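Local structure of rusticyanin (Thiobacillus ferrooxidans, 2CAL) at residues A[47-50]-A[51-54]. The protein carries electrons from cytochrome c552 to the A-type oxidase in the periplasm, using a single bound copper ion. The protein carries 1 engineered substitution. Sequence-based numbering, arbitrary orientation.
Sequences GFPF and PSFE
Phe48 and Glu54 both set CG beside their own backbone N and anti to the carbonyl carbon (chi1 -79° and -81°), which turns the ring of the one onto the side chain of the other. This first torsion places Glu54 CG over the face of the Phe48 ring, in a CH-pi contact 3.4 Å from the ring centroid, and a further bend at chi2 folds the carboxylate back, so that Glu54 CD lies 3.4 Å from Phe48 CB. Ring and carboxylate planes are only 16° apart, stacked rather than edge-on. The carboxylate oxygens divide their roles: OE1 accepts the backbone N-H of Leu45, whereas Glu54 OE2 lies 2.7 Å from Ser52 OG. Ser52 OG also sits 2.6 Å from Pro49 O, and its single proton is within reach of both acceptors, the choice between them remaining open. With an alanine in place of Phe48 the ring face over Glu54 CG is gone, and the carboxylate would probably be freer to turn away from Ser52.

These residues form the bend through which the chain passes from strand 36-43 into strand 53-55 of the cupredoxin beta-sandwich, close to the type 1 copper site. The peptide bond between Phe50 and Pro51 is cis. It lets the proline fold over the preceding ring, with Pro51 CB 3.9 Å from the Phe50 centroid and nearly on the ring normal, a CH-pi contact in which the two side chains cross at about a right angle. The Pro51 side chain lies about 5 Å from the copper ion and about 4 Å from that of the ligand Met147, and Phe50 meets the ring of Phe82 and touches Met142, the engineered residue.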
loop_
_atom_site.group_PDB
_atom_site.type_symbol
_atom_site.label_atom_id
_atom_site.label_comp_id
_atom_site.label_asym_id
_atom_site.label_seq_id
_atom_site.Cartn_x
_atom_site.Cartn_y
_atom_site.Cartn_z
ATOM N N GLY A 47 2.243 -9.261 13.684
ATOM C CA GLY A 47 2.997 -10.484 13.494
ATOM C C GLY A 47 3.709 -10.617 12.160
ATOM O O GLY A 47 4.478 -11.550 11.996
ATOM N N PHE A 48 3.437 -9.707 11.213
ATOM C CA PHE A 48 4.176 -9.771 9.944
ATOM C C PHE A 48 5.544 -9.095 10.075
ATOM O O PHE A 48 5.735 -8.266 10.969
ATOM C CB PHE A 48 3.354 -9.103 8.817
ATOM C CG PHE A 48 2.249 -10.000 8.267
ATOM C CD1 PHE A 48 2.518 -10.743 7.122
ATOM C CD2 PHE A 48 1.024 -10.104 8.872
ATOM C CE1 PHE A 48 1.517 -11.533 6.560
ATOM C CE2 PHE A 48 0.010 -10.881 8.287
ATOM C CZ PHE A 48 0.271 -11.605 7.150
ATOM N N PRO A 49 6.480 -9.475 9.207
ATOM C CA PRO A 49 7.812 -8.901 9.276
ATOM C C PRO A 49 7.816 -7.388 9.153
ATOM O O PRO A 49 7.222 -6.727 8.320
ATOM C CB PRO A 49 8.532 -9.563 8.081
ATOM C CG PRO A 49 7.795 -10.822 7.803
ATOM C CD PRO A 49 6.371 -10.496 8.145
ATOM N N PHE A 50 8.599 -6.800 10.072
ATOM C CA PHE A 50 8.861 -5.381 10.036
ATOM C C PHE A 50 10.123 -5.090 9.202
ATOM O O PHE A 50 11.153 -5.700 9.477
ATOM C CB PHE A 50 9.120 -4.742 11.426
ATOM C CG PHE A 50 9.396 -3.249 11.467
ATOM C CD1 PHE A 50 10.717 -2.785 11.424
ATOM C CD2 PHE A 50 8.472 -2.212 11.583
ATOM C CE1 PHE A 50 11.101 -1.472 11.444
ATOM C CE2 PHE A 50 8.840 -0.866 11.561
ATOM C CZ PHE A 50 10.131 -0.476 11.504
ATOM N N PRO A 51 10.132 -4.088 8.330
ATOM C CA PRO A 51 9.024 -3.308 7.810
ATOM C C PRO A 51 8.485 -3.882 6.523
ATOM O O PRO A 51 9.212 -4.264 5.604
ATOM C CB PRO A 51 9.669 -1.919 7.568
ATOM C CG PRO A 51 11.031 -2.297 7.069
ATOM C CD PRO A 51 11.423 -3.558 7.778
ATOM N N SER A 52 7.167 -3.917 6.377
ATOM C CA SER A 52 6.529 -4.505 5.185
ATOM C C SER A 52 5.123 -3.983 5.046
ATOM O O SER A 52 4.489 -3.473 5.982
ATOM C CB SER A 52 6.505 -6.024 5.233
ATOM O OG SER A 52 5.584 -6.495 6.256
ATOM N N PHE A 53 4.583 -4.113 3.831
ATOM C CA PHE A 53 3.175 -3.959 3.528
ATOM C C PHE A 53 2.508 -5.342 3.380
ATOM O O PHE A 53 3.151 -6.232 2.792
ATOM C CB PHE A 53 2.962 -3.225 2.192
ATOM C CG PHE A 53 3.464 -1.796 2.142
ATOM C CD1 PHE A 53 2.734 -0.780 2.741
ATOM C CD2 PHE A 53 4.652 -1.484 1.477
ATOM C CE1 PHE A 53 3.162 0.551 2.618
ATOM C CE2 PHE A 53 5.069 -0.178 1.331
ATOM C CZ PHE A 53 4.315 0.834 1.905
ATOM N N GLU A 54 1.280 -5.443 3.847
ATOM C CA GLU A 54 0.487 -6.639 3.589
ATOM C C GLU A 54 -0.676 -6.241 2.671
ATOM O O GLU A 54 -1.372 -5.231 2.882
ATOM C CB GLU A 54 -0.028 -7.260 4.892
ATOM C CG GLU A 54 1.025 -8.121 5.606
ATOM C CD GLU A 54 2.214 -7.309 6.106
ATOM O OE1 GLU A 54 2.066 -6.412 6.963
ATOM O OE2 GLU A 54 3.297 -7.679 5.604
#